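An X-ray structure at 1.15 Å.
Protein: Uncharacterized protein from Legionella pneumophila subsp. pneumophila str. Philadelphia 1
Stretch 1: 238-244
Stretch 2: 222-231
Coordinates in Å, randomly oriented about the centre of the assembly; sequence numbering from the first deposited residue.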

# COMPACT_ATOMS: atom_id res chain seq x y z
N GLY A 238 -13.93 -14.33 20.22
CA GLY A 238 -14.48 -14.86 18.99
C GLY A 238 -15.07 -13.72 18.18
O GLY A 238 -15.11 -12.57 18.63
N PHE A 239 -15.59 -14.06 17.01
CA PHE A 239 -16.13 -13.06 16.13
C PHE A 239 -17.39 -12.42 16.69
O PHE A 239 -17.73 -11.31 16.28
CB PHE A 239 -16.39 -13.64 14.74
CG PHE A 239 -15.13 -14.06 14.01
CD1 PHE A 239 -14.26 -13.14 13.50
CD2 PHE A 239 -14.84 -15.39 13.83
CE1 PHE A 239 -13.12 -13.53 12.84
CE2 PHE A 239 -13.69 -15.80 13.15
CZ PHE A 239 -12.83 -14.87 12.66
N ASP A 240 -18.12 -13.12 17.55
CA ASP A 240 -19.39 -12.61 18.08
C ASP A 240 -19.21 -11.62 19.21
O ASP A 240 -20.14 -10.89 19.54
CB ASP A 240 -20.29 -13.77 18.48
CG ASP A 240 -20.31 -14.84 17.43
OD1 ASP A 240 -20.61 -14.48 16.28
OD2 ASP A 240 -19.97 -16.00 17.74
N GLU A 241 -18.03 -11.56 19.79
CA GLU A 241 -17.68 -10.49 20.71
C GLU A 241 -17.54 -9.17 19.93
O GLU A 241 -17.85 -8.10 20.43
CB GLU A 241 -16.36 -10.81 21.44
CG GLU A 241 -15.93 -9.66 22.35
CD GLU A 241 -14.66 -9.87 23.17
OE1 GLU A 241 -14.11 -11.00 23.21
OE2 GLU A 241 -14.24 -8.86 23.81
N ILE A 242 -17.01 -9.27 18.70
CA ILE A 242 -16.70 -8.12 17.87
C ILE A 242 -17.94 -7.65 17.11
O ILE A 242 -18.36 -6.49 17.24
CB ILE A 242 -15.57 -8.49 16.88
CG1 ILE A 242 -14.31 -8.94 17.62
CG2 ILE A 242 -15.27 -7.33 15.96
CD1 ILE A 242 -13.27 -9.52 16.73
N PHE A 243 -18.53 -8.54 16.31
CA PHE A 243 -19.54 -8.18 15.32
C PHE A 243 -20.93 -8.54 15.78
O PHE A 243 -21.21 -9.68 16.18
CB PHE A 243 -19.26 -8.90 13.99
CG PHE A 243 -17.98 -8.48 13.34
CD1 PHE A 243 -17.77 -7.16 12.94
CD2 PHE A 243 -17.00 -9.41 13.06
CE1 PHE A 243 -16.58 -6.78 12.32
CE2 PHE A 243 -15.82 -9.04 12.46
CZ PHE A 243 -15.62 -7.73 12.06
N ALA A 244 -21.84 -7.56 15.70
CA ALA A 244 -23.26 -7.76 15.97
C ALA A 244 -23.91 -8.56 14.85
O ALA A 244 -23.50 -8.49 13.70
CB ALA A 244 -23.95 -6.41 16.08
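Stretch 2 (222-231) LAYFFYSLQT

How does stretch 2 run along stretch 1? It is helical throughout, part of a longer helix, and its backbone carries the regular i to i+4 hydrogen bonds, such as Tyr227 N to Ala223 O at 2.9 Å. Stretch 1 holds a short, weakly bonded helix at about Phe239 to Ile242, with loop or turn around it; Phe243 N bonds to Phe239 O at 2.9 Å, while the Ile242 N to Phe239 O bond, at 3.2 Å, is weak. The two run in opposite directions: Phe239 lies nearest Gln230, Ile242 nearest Phe226 and Phe243 nearest Ala223, with CA atoms of each pair 7.1, 7.8 and 8.4 Å apart. The gap widens slightly toward Ala223, and side chains bridge it.

What receives the ring of Phe239? Its CA-to-CB bond points sideways, but the end of the ring swings in to the helix and rests among Tyr227, Gln230 and Thr231, residues one turn of helix brings together. Gln230 lays its CG over one ring face, 3.5 Å from Phe239 CE1 and 4.0 Å from the ring centroid, a CH-pi contact. At the ring edge, Phe239 CZ lies 3.5 Å from Thr231 OG1, a hydroxyl that already donates to Tyr227 O at 2.7 Å. The Tyr227 ring meets Phe239 obliquely, its CD1 3.5 Å from Phe239 CE1, with the planes at 43°.

Where does Phe243 fit? Its CA-to-CB bond points toward the helix, and the tip of its ring reaches the backbone at Ala223, whose CA-to-CB bond points sideways. Phe243 CZ stands 3.7 Å from Ala223 O and 3.7 Å from Tyr227 N, two atoms already joined by the helix's own hydrogen bond. Side-chain carbon completes the seat: Phe243 CZ is 4.0 Å from Phe226 CB, and Phe243 CE2 is 4.1 Å from Tyr227 CB. Tyr227 thus touches both phenylalanine rings of stretch 1.

What fills the remaining space? Ile242, whose CA-to-CB bond also points toward the helix, sets its CD1 3.7 Å from Gln230 CB and its CG2 4.1 Å from Phe226 CB. Phe226 meets Ile242 with its CB, while the end of its ring leads away from stretch 1. At the start of stretch 1, Gly238 has no side chain, and its CA lies 3.7 Å from Gln230 NE2. No hydrogen bond crosses between the stretches, so the 393 Å² they bury rests on the packing of these shapes.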

# COMPACT_ATOMS: atom_id res chain seq x y z
N LEU A 222 -13.34 -1.21 8.44
CA LEU A 222 -13.32 -1.73 9.80
C LEU A 222 -13.71 -3.19 9.85
O LEU A 222 -13.14 -3.96 10.62
CB LEU A 222 -14.21 -0.89 10.73
CG LEU A 222 -13.67 0.52 10.98
CD1 LEU A 222 -14.74 1.36 11.66
CD2 LEU A 222 -12.39 0.53 11.79
N ALA A 223 -14.70 -3.56 9.04
CA ALA A 223 -15.09 -4.97 8.95
C ALA A 223 -13.88 -5.82 8.50
O ALA A 223 -13.55 -6.84 9.11
CB ALA A 223 -16.24 -5.11 7.96
N TYR A 224 -13.20 -5.36 7.46
CA TYR A 224 -12.03 -6.08 6.95
C TYR A 224 -10.94 -6.18 8.01
O TYR A 224 -10.34 -7.23 8.25
CB TYR A 224 -11.52 -5.34 5.70
CG TYR A 224 -10.62 -6.03 4.70
CD1 TYR A 224 -10.35 -7.39 4.72
CD2 TYR A 224 -10.10 -5.30 3.65
CE1 TYR A 224 -9.63 -7.99 3.70
CE2 TYR A 224 -9.38 -5.91 2.61
CZ TYR A 224 -9.14 -7.24 2.65
OH TYR A 224 -8.46 -7.85 1.63
N PHE A 225 -10.67 -5.06 8.68
CA PHE A 225 -9.60 -5.00 9.62
C PHE A 225 -9.80 -5.96 10.80
O PHE A 225 -8.94 -6.75 11.13
CB PHE A 225 -9.38 -3.56 10.14
CG PHE A 225 -8.24 -3.46 11.11
CD1 PHE A 225 -6.93 -3.49 10.65
CD2 PHE A 225 -8.45 -3.43 12.47
CE1 PHE A 225 -5.86 -3.48 11.50
CE2 PHE A 225 -7.36 -3.41 13.34
CZ PHE A 225 -6.07 -3.43 12.84
N PHE A 226 -10.95 -5.86 11.45
CA PHE A 226 -11.18 -6.69 12.62
C PHE A 226 -11.43 -8.14 12.27
O PHE A 226 -11.05 -9.05 13.01
CB PHE A 226 -12.25 -6.09 13.55
CG PHE A 226 -11.77 -4.85 14.25
CD1 PHE A 226 -10.82 -4.94 15.25
CD2 PHE A 226 -12.24 -3.63 13.89
CE1 PHE A 226 -10.34 -3.80 15.89
CE2 PHE A 226 -11.79 -2.48 14.54
CZ PHE A 226 -10.83 -2.56 15.52
N TYR A 227 -12.07 -8.41 11.11
CA TYR A 227 -12.23 -9.79 10.68
C TYR A 227 -10.87 -10.45 10.45
O TYR A 227 -10.59 -11.57 10.91
CB TYR A 227 -13.13 -9.87 9.44
CG TYR A 227 -13.25 -11.25 8.88
CD1 TYR A 227 -13.70 -12.30 9.64
CD2 TYR A 227 -12.89 -11.52 7.58
CE1 TYR A 227 -13.80 -13.60 9.14
CE2 TYR A 227 -12.97 -12.81 7.06
CZ TYR A 227 -13.41 -13.85 7.85
OH TYR A 227 -13.50 -15.14 7.34
N SER A 228 -9.99 -9.74 9.74
CA SER A 228 -8.67 -10.25 9.43
C SER A 228 -7.80 -10.37 10.69
O SER A 228 -7.08 -11.35 10.87
CB SER A 228 -8.02 -9.33 8.39
OG SER A 228 -6.72 -9.79 8.06
N LEU A 229 -7.85 -9.37 11.57
CA LEU A 229 -7.03 -9.43 12.76
C LEU A 229 -7.46 -10.57 13.69
O LEU A 229 -6.62 -11.29 14.22
CB LEU A 229 -7.00 -8.09 13.50
CG LEU A 229 -5.84 -7.92 14.48
CD1 LEU A 229 -4.48 -7.87 13.75
CD2 LEU A 229 -6.04 -6.66 15.30
N GLN A 230 -8.76 -10.72 13.90
CA GLN A 230 -9.23 -11.81 14.74
C GLN A 230 -8.90 -13.15 14.08
O GLN A 230 -8.52 -14.10 14.77
CB GLN A 230 -10.74 -11.68 15.00
CG GLN A 230 -11.34 -12.83 15.78
CD GLN A 230 -10.82 -12.96 17.21
OE1 GLN A 230 -10.18 -12.06 17.74
NE2 GLN A 230 -11.09 -14.11 17.84
N THR A 231 -9.04 -13.26 12.76
CA THR A 231 -8.69 -14.50 12.05
C THR A 231 -7.26 -14.93 12.31
O THR A 231 -7.00 -16.08 12.67
CB THR A 231 -8.93 -14.36 10.53
OG1 THR A 231 -10.33 -14.23 10.27
CG2 THR A 231 -8.36 -15.56 9.76